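Geranyltranstransferase (Thermotoga neapolitana, PDB 4WK5) probably acts as a magnesium-dependent prenyltransferase of the farnesyl and geranylgeranyl diphosphate synthase family, joining isoprenoid units into longer chains. Local coordinates at residues V140-L145 / F198-G202; L211-F215 / Y264-V268. One frame throughout, in Å; residues are numbered along the deposited sequence. Where two conformers were deposited one is given.

Contact 1 (V140-L145 / F198-G202); sequences VREPKL and FLLKG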
loop_
_atom_site.group_PDB
_atom_site.type_symbol
_atom_site.label_atom_id
_atom_site.label_comp_id
_atom_site.label_asym_id
_atom_site.label_seq_id
_atom_site.Cartn_x
_atom_site.Cartn_y
_atom_site.Cartn_z
ATOM N N VAL A 140 9.169 -12.889 5.089
ATOM C CA VAL A 140 9.850 -13.218 6.334
ATOM C C VAL A 140 9.117 -14.319 7.100
ATOM O O VAL A 140 9.729 -15.064 7.873
ATOM C CB VAL A 140 10.009 -11.965 7.216
ATOM C CG1 VAL A 140 10.769 -12.291 8.474
ATOM C CG2 VAL A 140 10.722 -10.872 6.439
ATOM N N ARG A 141 7.810 -14.423 6.872
ATOM C CA ARG A 141 6.995 -15.516 7.415
ATOM C C ARG A 141 6.925 -15.480 8.943
ATOM O O ARG A 141 7.248 -16.455 9.624
ATOM C CB ARG A 141 7.527 -16.881 6.927
ATOM N N GLU A 142 6.539 -14.325 9.478
ATOM C CA GLU A 142 6.295 -14.163 10.909
ATOM C C GLU A 142 5.072 -13.273 11.081
ATOM O O GLU A 142 5.154 -12.065 10.878
ATOM C CB GLU A 142 7.508 -13.560 11.626
ATOM C CG GLU A 142 8.825 -14.297 11.387
ATOM C CD GLU A 142 9.645 -14.476 12.654
ATOM O OE1 GLU A 142 9.086 -14.313 13.760
ATOM O OE2 GLU A 142 10.852 -14.785 12.541
ATOM N N PRO A 143 3.925 -13.873 11.444
ATOM C CA PRO A 143 2.615 -13.198 11.494
ATOM C C PRO A 143 2.592 -11.879 12.255
ATOM O O PRO A 143 1.970 -10.894 11.796
ATOM C CB PRO A 143 1.724 -14.219 12.205
ATOM C CG PRO A 143 2.351 -15.535 11.886
ATOM C CD PRO A 143 3.832 -15.274 11.895
ATOM N N LYS A 144 3.249 -11.857 13.413
ATOM C CA LYS A 144 3.273 -10.637 14.190
ATOM C C LYS A 144 4.011 -9.547 13.415
ATOM O O LYS A 144 3.663 -8.372 13.542
ATOM C CB LYS A 144 3.911 -10.867 15.563
ATOM C CG LYS A 144 3.031 -11.710 16.478
ATOM C CD LYS A 144 3.691 -12.004 17.818
ATOM C CE LYS A 144 2.730 -12.753 18.731
ATOM N NZ LYS A 144 3.333 -13.089 20.050
ATOM N N LEU A 145 4.998 -9.924 12.601
ATOM C CA LEU A 145 5.737 -8.913 11.835
ATOM C C LEU A 145 4.858 -8.249 10.769
ATOM O O LEU A 145 4.902 -7.023 10.590
ATOM C CB LEU A 145 6.981 -9.521 11.182
ATOM C CG LEU A 145 7.891 -8.540 10.445
ATOM C CD1 LEU A 145 8.738 -7.765 11.435
ATOM C CD2 LEU A 145 8.771 -9.251 9.422
ATOM N N PHE A 198 13.812 -7.378 16.948
ATOM C CA PHE A 198 13.475 -8.027 18.217
ATOM C C PHE A 198 12.370 -9.064 17.996
ATOM O O PHE A 198 12.367 -10.122 18.631
ATOM C CB PHE A 198 13.059 -6.995 19.272
ATOM C CG PHE A 198 14.219 -6.366 19.998
ATOM C CD1 PHE A 198 15.078 -5.494 19.344
ATOM C CD2 PHE A 198 14.463 -6.661 21.329
ATOM C CE1 PHE A 198 16.152 -4.922 20.007
ATOM C CE2 PHE A 198 15.526 -6.094 21.995
ATOM C CZ PHE A 198 16.374 -5.224 21.336
ATOM N N LEU A 199 11.445 -8.774 17.083
ATOM C CA LEU A 199 10.417 -9.749 16.715
ATOM C C LEU A 199 11.042 -10.974 16.053
ATOM O O LEU A 199 10.687 -12.111 16.374
ATOM C CB LEU A 199 9.370 -9.122 15.779
ATOM C CG LEU A 199 8.247 -8.343 16.477
ATOM C CD1 LEU A 199 7.477 -7.472 15.490
ATOM C CD2 LEU A 199 7.309 -9.296 17.216
ATOM N N LEU A 200 11.975 -10.741 15.137
ATOM C CA LEU A 200 12.661 -11.829 14.443
ATOM C C LEU A 200 13.423 -12.735 15.410
ATOM O O LEU A 200 13.534 -13.940 15.180
ATOM C CB LEU A 200 13.623 -11.277 13.392
ATOM C CG LEU A 200 12.982 -10.483 12.254
ATOM C CD1 LEU A 200 14.018 -10.055 11.234
ATOM C CD2 LEU A 200 11.919 -11.320 11.601
ATOM N N LYS A 201 13.943 -12.147 16.486
ATOM C CA LYS A 201 14.765 -12.876 17.457
ATOM C C LYS A 201 13.919 -13.484 18.576
ATOM O O LYS A 201 14.394 -14.334 19.331
ATOM C CB LYS A 201 15.835 -11.949 18.046
ATOM C CG LYS A 201 16.919 -12.648 18.867
ATOM C CD LYS A 201 17.754 -13.582 18.003
ATOM C CE LYS A 201 18.898 -14.203 18.789
ATOM N NZ LYS A 201 19.686 -15.139 17.938
ATOM N N GLY A 202 12.666 -13.053 18.678
ATOM C CA GLY A 202 11.775 -13.542 19.717
ATOM C C GLY A 202 11.936 -12.835 21.051
ATOM O O GLY A 202 11.499 -13.339 22.086
#

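Contact 2 (L211-F215 / Y264-V268); sequences LGEKF and YYEEV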
loop_
_atom_site.group_PDB
_atom_site.type_symbol
_atom_site.label_atom_id
_atom_site.label_comp_id
_atom_site.label_asym_id
_atom_site.label_seq_id
_atom_site.Cartn_x
_atom_site.Cartn_y
_atom_site.Cartn_z
ATOM N N LEU A 211 11.961 3.600 22.188
ATOM C CA LEU A 211 13.218 4.222 21.777
ATOM C C LEU A 211 13.171 4.741 20.349
ATOM O O LEU A 211 13.583 5.868 20.073
ATOM C CB LEU A 211 14.374 3.233 21.908
ATOM C CG LEU A 211 14.830 2.831 23.304
ATOM C CD1 LEU A 211 16.106 2.009 23.182
ATOM C CD2 LEU A 211 15.039 4.050 24.201
ATOM N N GLY A 212 12.673 3.917 19.432
ATOM C CA GLY A 212 12.618 4.312 18.041
ATOM C C GLY A 212 11.707 5.497 17.817
ATOM O O GLY A 212 11.996 6.371 16.998
ATOM N N GLU A 213 10.591 5.532 18.538
ATOM C CA GLU A 213 9.684 6.660 18.403
ATOM C C GLU A 213 10.345 7.964 18.831
ATOM O O GLU A 213 10.258 8.966 18.117
ATOM C CB GLU A 213 8.404 6.443 19.201
ATOM C CG GLU A 213 7.306 7.393 18.764
ATOM C CD GLU A 213 6.223 7.555 19.798
ATOM O OE1 GLU A 213 5.433 6.604 19.984
ATOM O OE2 GLU A 213 6.153 8.641 20.412
ATOM N N LYS A 214 11.021 7.958 19.981
ATOM C CA LYS A 214 11.697 9.163 20.434
ATOM C C LYS A 214 12.839 9.544 19.496
ATOM O O LYS A 214 13.017 10.724 19.188
ATOM C CB LYS A 214 12.210 9.004 21.872
ATOM C CG LYS A 214 11.087 8.830 22.872
ATOM C CD LYS A 214 11.533 9.192 24.282
ATOM C CE LYS A 214 10.399 9.872 25.040
ATOM N NZ LYS A 214 10.834 10.386 26.367
ATOM N N PHE A 215 13.600 8.556 19.038
ATOM C CA PHE A 215 14.647 8.843 18.067
ATOM C C PHE A 215 14.052 9.522 16.833
ATOM O O PHE A 215 14.597 10.504 16.323
ATOM C CB PHE A 215 15.393 7.567 17.663
ATOM C CG PHE A 215 16.427 7.794 16.590
ATOM C CD1 PHE A 215 16.121 7.581 15.252
ATOM C CD2 PHE A 215 17.697 8.252 16.917
ATOM C CE1 PHE A 215 17.060 7.814 14.265
ATOM C CE2 PHE A 215 18.633 8.478 15.935
ATOM C CZ PHE A 215 18.312 8.262 14.608
ATOM N N TYR A 264 15.917 13.711 23.798
ATOM C CA TYR A 264 15.492 12.432 23.232
ATOM C C TYR A 264 16.680 11.641 22.685
ATOM O O TYR A 264 16.807 10.441 22.936
ATOM C CB TYR A 264 14.468 12.653 22.117
ATOM C CG TYR A 264 13.062 12.995 22.566
ATOM C CD1 TYR A 264 12.722 13.048 23.910
ATOM C CD2 TYR A 264 12.061 13.246 21.624
ATOM C CE1 TYR A 264 11.428 13.356 24.308
ATOM C CE2 TYR A 264 10.767 13.551 22.011
ATOM C CZ TYR A 264 10.457 13.606 23.351
ATOM O OH TYR A 264 9.171 13.917 23.733
ATOM N N TYR A 265 17.546 12.314 21.930
ATOM C CA TYR A 265 18.705 11.646 21.344
ATOM C C TYR A 265 19.592 11.056 22.430
ATOM O O TYR A 265 20.064 9.921 22.315
ATOM C CB TYR A 265 19.520 12.608 20.481
ATOM C CG TYR A 265 20.162 11.932 19.293
ATOM C CD1 TYR A 265 19.529 11.916 18.056
ATOM C CD2 TYR A 265 21.385 11.289 19.409
ATOM C CE1 TYR A 265 20.105 11.298 16.965
ATOM C CE2 TYR A 265 21.966 10.662 18.329
ATOM C CZ TYR A 265 21.322 10.667 17.105
ATOM O OH TYR A 265 21.897 10.046 16.020
ATOM N N GLU A 266 19.820 11.827 23.491
ATOM C CA GLU A 266 20.686 11.370 24.571
ATOM C C GLU A 266 20.052 10.197 25.309
ATOM O O GLU A 266 20.748 9.256 25.673
ATOM C CB GLU A 266 20.997 12.510 25.546
ATOM C CG GLU A 266 21.946 12.118 26.678
ATOM C CD GLU A 266 23.297 11.627 26.171
ATOM O OE1 GLU A 266 23.730 12.066 25.085
ATOM O OE2 GLU A 266 23.928 10.798 26.859
ATOM N N GLU A 267 18.739 10.250 25.524
ATOM C CA GLU A 267 18.030 9.133 26.153
ATOM C C GLU A 267 18.193 7.849 25.342
ATOM O O GLU A 267 18.430 6.777 25.901
ATOM C CB GLU A 267 16.542 9.465 26.325
ATOM C CG GLU A 267 16.273 10.520 27.393
ATOM C CD GLU A 267 14.812 10.939 27.470
ATOM O OE1 GLU A 267 14.013 10.488 26.623
ATOM O OE2 GLU A 267 14.468 11.720 28.384
ATOM N N VAL A 268 18.078 7.961 24.021
ATOM C CA VAL A 268 18.198 6.800 23.155
ATOM C C VAL A 268 19.619 6.236 23.190
ATOM O O VAL A 268 19.803 5.028 23.365
ATOM C CB VAL A 268 17.792 7.144 21.706
ATOM C CG1 VAL A 268 18.155 6.008 20.763
ATOM C CG2 VAL A 268 16.302 7.441 21.654
HETATM O O HOH W 1 11.585 12.566 28.050
#

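Contact 1 (V140-L145 / F198-G202)
Val140, Lys144 and Leu145 meet Leu199 and Leu200 where, in the all-helical isoprenoid synthase fold, the turn leading into helix 143-166 packs against the last turn of helix 175-201. The side chain of Leu200 crosses that of Val140 at about a right angle, and the methyl carbons Val140 CG1 and Leu200 CD2 are pressed to 3.5 Å, tighter than usual. Val140 makes this possible by holding CG1 opposite its own amide nitrogen (chi1 -177°). Leu145 divides its two branches between the leucines: CD1 lies 4.3 Å from Leu199 CD1, while CD2 lies 4.4 Å from Leu200 CD2. Val81 of helix 75-96 touches both Val140 and Leu200, so the small apolar cluster ties in a third helix. Toward the surface, Leu199 turns CD2 to the base of Lys144, 4.1 Å from its CB, and the extended lysine chain then leads away. Pro143, on the same turn, packs on Phe146 of the second subunit. Helix 175-201 ends just beyond the leucines in a Schellman motif with Gly202 as its C-prime residue, and Gly202 N donates to Leu199 O at 3.2 Å.

Contact 2 (L211-F215 / Y264-V268)
Val268 and Lys214 carry much of the packing between helix 206-229 and helix 248-274, two neighbouring antiparallel helices of the isoprenoid synthase bundle whose local axes approach to 9.0 Å at an angle of 149°. Further along helix 206-229 the sequence has an aspartate-rich motif of the kind that binds magnesium in this family.

The apolar part centres on Val268. Its CG2, set beside the backbone nitrogen, fits between Leu211 and Phe215, one turn apart: it lies 3.5 Å from Leu211 O and 4.1 Å from Phe215 CB.

The aromatic part is the pair Phe215 and Tyr265, which run side by side, pointing the same way, with ring planes at 48°, and Phe215 CE2 comes to 3.3 Å from Tyr265 CE1. Tyr265 OH sits in the plane of the Phe215 ring, at its edge, while bonding to Leu284 O; Phe190 adds an edge-to-face partner for Phe215.

The polar part hangs on Lys214, whose side chain crosses that of Tyr264 at about a right angle. CD stands 4.0 Å above the ring plane, offset toward the rim, and the bend at chi3 (144°) carries the chain on to Glu267. Beyond the ring, Tyr264 OH bonds Glu179. Lys214 NZ forms a salt bridge with Glu267 OE1, which offers its syn lone pair, at 3.2 Å. An alanine in place of Lys214 would probably leave the Glu267 carboxylate without its charge partner and uncover one face of Tyr264. A water lying in the Tyr264 ring plane, at its edge, closes the pair: it accepts a weak bond from Lys214 NZ and donates to Glu267 OE2 at 3.0 Å.

How the contacts relate
The two contacts follow one another along the chain: contact 1 uses the end of helix 175-201, and contact 2 begins on the next helix, 206-229. Their centres lie 23 Å apart and their nearest atoms about 7 Å, without touching. Contact 1 is partly buried, at helix ends and near the subunit interface, and its packing is mainly aliphatic. Contact 2, within two helices and mostly buried, hides more surface, 422 against 275 Å², and adds aromatic rings and a water-bridged salt bridge; no other subunit touches it. Helix 175-201 nevertheless reaches both, since Phe190 and Glu179 on it meet residues of contact 2.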